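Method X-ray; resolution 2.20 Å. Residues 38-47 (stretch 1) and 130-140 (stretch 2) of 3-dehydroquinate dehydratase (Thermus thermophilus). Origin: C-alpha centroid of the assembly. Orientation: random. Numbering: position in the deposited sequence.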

ATOM      1  N   ALA A  38      -2.605  31.772 -35.513  1.00 40.47           N
ATOM      2  CA  ALA A  38      -2.641  32.858 -36.448  1.00 43.74           C
ATOM      3  C   ALA A  38      -3.763  33.803 -36.116  1.00 47.66           C
ATOM      4  O   ALA A  38      -3.504  35.012 -36.081  1.00 48.19           O
ATOM      5  CB  ALA A  38      -2.804  32.342 -37.891  1.00 43.92           C
ATOM      6  N   GLU A  39      -5.005  33.359 -35.838  1.00 50.36           N
ATOM      7  CA  GLU A  39      -5.965  34.439 -35.618  1.00 53.18           C
ATOM      8  C   GLU A  39      -5.219  35.288 -34.667  1.00 54.03           C
ATOM      9  O   GLU A  39      -4.819  36.403 -34.998  1.00 58.17           O
ATOM     10  CB  GLU A  39      -7.376  34.128 -35.079  1.00 53.30           C
ATOM     11  CG  GLU A  39      -7.553  32.993 -34.143  1.00 54.02           C
ATOM     12  CD  GLU A  39      -8.837  32.271 -34.419  1.00 55.64           C
ATOM     13  OE1 GLU A  39      -9.207  32.103 -35.601  1.00 58.70           O
ATOM     14  OE2 GLU A  39      -9.475  31.862 -33.449  1.00 55.52           O
ATOM     15  N   LEU A  40      -4.787  34.640 -33.616  1.00 53.76           N
ATOM     16  CA  LEU A  40      -4.140  35.265 -32.460  1.00 52.59           C
ATOM     17  C   LEU A  40      -2.645  35.730 -32.429  1.00 50.04           C
ATOM     18  O   LEU A  40      -2.154  36.160 -31.395  1.00 49.54           O
ATOM     19  CB  LEU A  40      -4.414  34.277 -31.384  1.00 52.94           C
ATOM     20  CG  LEU A  40      -3.732  34.156 -30.083  1.00 54.77           C
ATOM     21  CD1 LEU A  40      -3.651  35.537 -29.406  1.00 58.61           C
ATOM     22  CD2 LEU A  40      -4.636  33.168 -29.364  1.00 54.98           C
ATOM     23  N   GLY A  41      -1.941  35.734 -33.544  1.00 48.23           N
ATOM     24  CA  GLY A  41      -0.666  36.468 -33.616  1.00 45.80           C
ATOM     25  C   GLY A  41       0.481  35.626 -33.123  1.00 43.90           C
ATOM     26  O   GLY A  41       1.517  36.141 -32.727  1.00 41.52           O
ATOM     27  N   LEU A  42       0.262  34.314 -33.169  1.00 41.87           N
ATOM     28  CA  LEU A  42       1.224  33.310 -32.690  1.00 40.20           C
ATOM     29  C   LEU A  42       1.607  32.367 -33.851  1.00 37.29           C
ATOM     30  O   LEU A  42       0.760  31.690 -34.460  1.00 37.28           O
ATOM     31  CB  LEU A  42       0.578  32.510 -31.563  1.00 40.23           C
ATOM     32  CG  LEU A  42       1.167  32.526 -30.171  1.00 42.28           C
ATOM     33  CD1 LEU A  42       1.840  33.831 -29.748  1.00 44.19           C
ATOM     34  CD2 LEU A  42       0.070  32.139 -29.224  1.00 45.07           C
ATOM     35  N   GLY A  43       2.869  32.376 -34.185  1.00 34.55           N
ATOM     36  CA  GLY A  43       3.383  31.429 -35.129  1.00 35.67           C
ATOM     37  C   GLY A  43       3.426  30.064 -34.468  1.00 34.90           C
ATOM     38  O   GLY A  43       3.918  29.952 -33.347  1.00 36.16           O
ATOM     39  N   VAL A  44       2.884  29.044 -35.102  1.00 34.33           N
ATOM     40  CA  VAL A  44       3.009  27.667 -34.586  1.00 34.25           C
ATOM     41  C   VAL A  44       3.773  26.688 -35.466  1.00 32.18           C
ATOM     42  O   VAL A  44       3.662  26.690 -36.663  1.00 30.45           O
ATOM     43  CB  VAL A  44       1.594  26.995 -34.147  1.00 33.69           C
ATOM     44  CG1 VAL A  44       0.697  27.932 -33.430  1.00 34.27           C
ATOM     45  CG2 VAL A  44       0.870  26.500 -35.228  1.00 35.48           C
ATOM     46  N   VAL A  45       4.443  25.742 -34.802  1.00 31.21           N
ATOM     47  CA  VAL A  45       4.986  24.553 -35.458  1.00 29.51           C
ATOM     48  C   VAL A  45       4.625  23.357 -34.632  1.00 28.92           C
ATOM     49  O   VAL A  45       4.755  23.340 -33.369  1.00 29.05           O
ATOM     50  CB  VAL A  45       6.521  24.677 -35.608  1.00 31.04           C
ATOM     51  CG1 VAL A  45       7.020  25.263 -34.429  1.00 32.81           C
ATOM     52  CG2 VAL A  45       7.228  23.379 -35.830  1.00 25.63           C
ATOM     53  N   PHE A  46       4.252  22.338 -35.350  1.00 25.96           N
ATOM     54  CA  PHE A  46       3.557  21.200 -34.800  1.00 25.56           C
ATOM     55  C   PHE A  46       4.319  19.956 -35.191  1.00 24.96           C
ATOM     56  O   PHE A  46       4.544  19.755 -36.345  1.00 24.21           O
ATOM     57  CB  PHE A  46       2.149  21.146 -35.456  1.00 25.51           C
ATOM     58  CG  PHE A  46       1.187  20.144 -34.818  1.00 22.31           C
ATOM     59  CD1 PHE A  46       0.236  20.562 -33.954  1.00 23.07           C
ATOM     60  CD2 PHE A  46       1.209  18.807 -35.188  1.00 29.01           C
ATOM     61  CE1 PHE A  46      -0.649  19.694 -33.403  1.00 24.67           C
ATOM     62  CE2 PHE A  46       0.329  17.901 -34.627  1.00 26.30           C
ATOM     63  CZ  PHE A  46      -0.608  18.347 -33.735  1.00 25.75           C
ATOM     64  N   ARG A  47       4.649  19.097 -34.235  1.00 23.83           N
ATOM     65  CA  ARG A  47       5.416  17.891 -34.487  1.00 23.88           C
ATOM     66  C   ARG A  47       4.872  16.707 -33.568  1.00 24.65           C
ATOM     67  O   ARG A  47       4.258  16.919 -32.441  1.00 25.23           O
ATOM     68  CB  ARG A  47       6.875  18.139 -34.232  1.00 24.45           C
ATOM     69  CG  ARG A  47       7.564  19.219 -35.063  1.00 28.81           C
ATOM     70  CD  ARG A  47       9.013  19.632 -34.669  1.00 32.04           C
ATOM     71  NE  ARG A  47       9.671  20.489 -35.710  1.00 43.50           N
ATOM     72  CZ  ARG A  47       9.137  20.920 -36.978  1.00 45.44           C
ATOM     73  NH1 ARG A  47       7.876  20.727 -37.416  1.00 53.60           N
ATOM     74  NH2 ARG A  47       9.863  21.606 -37.829  1.00 42.43           N
ATOM     75  N   SER A 130      -8.351  21.522 -26.172  1.00 24.60           N
ATOM     76  CA  SER A 130      -7.300  21.645 -25.124  1.00 25.72           C
ATOM     77  C   SER A 130      -6.081  22.374 -25.698  1.00 26.01           C
ATOM     78  O   SER A 130      -5.355  23.057 -24.943  1.00 25.86           O
ATOM     79  CB  SER A 130      -6.761  20.272 -24.596  1.00 24.97           C
ATOM     80  OG  SER A 130      -7.760  19.452 -24.114  1.00 22.60           O
ATOM     81  N   TYR A 131      -5.806  22.141 -27.000  1.00 26.27           N
ATOM     82  CA  TYR A 131      -4.684  22.835 -27.689  1.00 26.47           C
ATOM     83  C   TYR A 131      -4.969  24.289 -27.831  1.00 26.47           C
ATOM     84  O   TYR A 131      -4.128  25.189 -27.516  1.00 27.61           O
ATOM     85  CB  TYR A 131      -4.319  22.191 -29.064  1.00 24.78           C
ATOM     86  CG  TYR A 131      -3.744  20.817 -28.929  1.00 24.33           C
ATOM     87  CD1 TYR A 131      -4.575  19.695 -28.599  1.00 23.51           C
ATOM     88  CD2 TYR A 131      -2.374  20.565 -29.182  1.00 25.03           C
ATOM     89  CE1 TYR A 131      -4.024  18.353 -28.471  1.00 18.26           C
ATOM     90  CE2 TYR A 131      -1.855  19.252 -29.107  1.00 21.48           C
ATOM     91  CZ  TYR A 131      -2.683  18.166 -28.734  1.00 21.54           C
ATOM     92  OH  TYR A 131      -2.132  16.930 -28.679  1.00 22.25           O
ATOM     93  N   LYS A 132      -6.190  24.558 -28.229  1.00 28.04           N
ATOM     94  CA  LYS A 132      -6.676  25.976 -28.289  1.00 28.40           C
ATOM     95  C   LYS A 132      -6.440  26.737 -27.055  1.00 26.94           C
ATOM     96  O   LYS A 132      -5.875  27.878 -27.064  1.00 26.53           O
ATOM     97  CB  LYS A 132      -8.185  26.024 -28.535  1.00 29.24           C
ATOM     98  CG  LYS A 132      -8.586  27.059 -29.525  1.00 32.54           C
ATOM     99  CD  LYS A 132      -9.257  28.277 -29.037  1.00 37.27           C
ATOM    100  CE  LYS A 132     -10.596  28.426 -29.699  1.00 38.24           C
ATOM    101  NZ  LYS A 132     -10.697  29.706 -30.293  1.00 36.79           N
ATOM    102  N   LEU A 133      -6.951  26.166 -25.969  1.00 25.65           N
ATOM    103  CA  LEU A 133      -6.837  26.872 -24.719  1.00 24.96           C
ATOM    104  C   LEU A 133      -5.381  27.115 -24.284  1.00 24.13           C
ATOM    105  O   LEU A 133      -5.066  28.194 -23.652  1.00 21.21           O
ATOM    106  CB  LEU A 133      -7.565  26.170 -23.556  1.00 25.50           C
ATOM    107  CG  LEU A 133      -8.990  25.608 -23.566  1.00 28.52           C
ATOM    108  CD1 LEU A 133      -9.519  25.337 -22.143  1.00 27.48           C
ATOM    109  CD2 LEU A 133     -10.007  26.212 -24.429  1.00 27.10           C
ATOM    110  N   ALA A 134      -4.500  26.133 -24.593  1.00 22.76           N
ATOM    111  CA  ALA A 134      -3.061  26.337 -24.303  1.00 24.14           C
ATOM    112  C   ALA A 134      -2.540  27.563 -25.068  1.00 23.75           C
ATOM    113  O   ALA A 134      -1.760  28.314 -24.553  1.00 23.77           O
ATOM    114  CB  ALA A 134      -2.225  25.103 -24.685  1.00 23.62           C
ATOM    115  N   LEU A 135      -2.965  27.711 -26.311  1.00 25.12           N
ATOM    116  CA  LEU A 135      -2.518  28.860 -27.145  1.00 26.39           C
ATOM    117  C   LEU A 135      -3.027  30.201 -26.622  1.00 27.54           C
ATOM    118  O   LEU A 135      -2.270  31.167 -26.547  1.00 29.96           O
ATOM    119  CB  LEU A 135      -2.854  28.615 -28.606  1.00 25.66           C
ATOM    120  CG  LEU A 135      -2.096  27.418 -29.202  1.00 24.76           C
ATOM    121  CD1 LEU A 135      -2.646  26.988 -30.558  1.00 29.35           C
ATOM    122  CD2 LEU A 135      -0.567  27.646 -29.276  1.00 27.05           C
ATOM    123  N   VAL A 136      -4.231  30.238 -26.078  1.00 29.87           N
ATOM    124  CA  VAL A 136      -4.742  31.502 -25.504  1.00 30.61           C
ATOM    125  C   VAL A 136      -3.955  31.906 -24.311  1.00 29.86           C
ATOM    126  O   VAL A 136      -3.521  33.087 -24.172  1.00 31.57           O
ATOM    127  CB  VAL A 136      -6.302  31.501 -25.251  1.00 31.17           C
ATOM    128  CG1 VAL A 136      -6.713  30.268 -24.715  1.00 35.55           C
ATOM    129  CG2 VAL A 136      -6.737  32.625 -24.262  1.00 32.94           C
ATOM    130  N   TYR A 137      -3.630  30.944 -23.459  1.00 29.50           N
ATOM    131  CA  TYR A 137      -2.825  31.261 -22.285  1.00 27.56           C
ATOM    132  C   TYR A 137      -1.477  31.794 -22.760  1.00 29.03           C
ATOM    133  O   TYR A 137      -0.962  32.748 -22.228  1.00 31.38           O
ATOM    134  CB  TYR A 137      -2.596  30.050 -21.428  1.00 25.07           C
ATOM    135  CG  TYR A 137      -1.488  30.271 -20.420  1.00 26.27           C
ATOM    136  CD1 TYR A 137      -1.715  30.971 -19.253  1.00 24.35           C
ATOM    137  CD2 TYR A 137      -0.196  29.795 -20.624  1.00 28.90           C
ATOM    138  CE1 TYR A 137      -0.757  31.179 -18.348  1.00 23.64           C
ATOM    139  CE2 TYR A 137       0.784  30.001 -19.650  1.00 26.77           C
ATOM    140  CZ  TYR A 137       0.501  30.707 -18.540  1.00 25.60           C
ATOM    141  OH  TYR A 137       1.468  30.968 -17.540  1.00 31.92           O
ATOM    142  N   LEU A 138      -0.898  31.157 -23.753  1.00 29.41           N
ATOM    143  CA  LEU A 138       0.469  31.447 -24.127  1.00 30.06           C
ATOM    144  C   LEU A 138       0.603  32.839 -24.820  1.00 31.16           C
ATOM    145  O   LEU A 138       1.554  33.604 -24.527  1.00 30.61           O
ATOM    146  CB  LEU A 138       0.980  30.322 -24.989  1.00 27.83           C
ATOM    147  CG  LEU A 138       1.960  29.282 -24.494  1.00 30.35           C
ATOM    148  CD1 LEU A 138       2.356  29.176 -23.040  1.00 30.52           C
ATOM    149  CD2 LEU A 138       1.750  27.937 -25.087  1.00 31.17           C
ATOM    150  N   ALA A 139      -0.408  33.204 -25.617  1.00 32.98           N
ATOM    151  CA  ALA A 139      -0.467  34.545 -26.262  1.00 33.82           C
ATOM    152  C   ALA A 139      -0.568  35.667 -25.250  1.00 35.57           C
ATOM    153  O   ALA A 139       0.074  36.731 -25.379  1.00 35.61           O
ATOM    154  CB  ALA A 139      -1.650  34.647 -27.172  1.00 33.19           C
ATOM    155  N   GLU A 140      -1.433  35.475 -24.274  1.00 36.97           N
ATOM    156  CA  GLU A 140      -1.487  36.412 -23.194  1.00 40.20           C
ATOM    157  C   GLU A 140      -0.140  36.506 -22.436  1.00 41.47           C
ATOM    158  O   GLU A 140       0.228  37.594 -22.013  1.00 42.75           O
ATOM    159  CB  GLU A 140      -2.610  36.085 -22.228  1.00 40.71           C
ATOM    160  CG  GLU A 140      -2.945  37.267 -21.298  1.00 45.76           C
ATOM    161  CD  GLU A 140      -4.412  37.601 -21.314  1.00 43.65           C
ATOM    162  OE1 GLU A 140      -5.118  37.193 -22.221  1.00 47.67           O
ATOM    163  OE2 GLU A 140      -4.868  38.237 -20.396  1.00 52.01           O
TER

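Residues 130–140 form the final part of a helix that begins earlier in the chain, its turns held by i to i+4 hydrogen bonds such as Ala139 N to Leu135 O, 2.9 Å. Against it runs a segment that leaves a helix at Leu40, turns through Gly41 and enters a strand at Val44. The backbones come closer at one end than at the other: Leu42 CA lies 6.8 Å from Ala139 CA, whereas Phe46 CA and Tyr131 CA stand 11.0 Å apart. No hydrogen bond crosses between the stretches, so the contact rests largely on apolar packing.

Leu42, Ala139 and Leu135 cover the most surface. Leu42 points toward the helix and sets its CD2 3.7 Å from both Ala139 CB and Leu135 O. That carbonyl is already engaged by Ala139 N, so the leucine methyl can rest against it without depriving the helix of a bond. Ala139 suits its place because its single methyl lets the loop come near; Leu40 also reaches it, with CD1 only 3.1 Å from Ala139 CB, very tight for two carbons. Between these leucines, Gly41 has positive phi, where a CB would jam against the preceding carbonyl oxygen; glycine tolerates this turn, which is braced by Gly41 N to Ala38 O, 3.1 Å.

One helical turn before Ala139, Leu135 spans a wider gap with a longer side chain: its CD2 lies 4.4 Å from Val44 CG1, a looser apolar contact. Farther along, where the backbones stand well apart, large rings reach across, Phe46 CE1 approaching Tyr131 CE2 at 4.5 Å. At the exposed margin, Glu39 OE2 and Lys132 NZ are 4.0 Å apart, beyond a salt bridge, yet their opposite charges still attract.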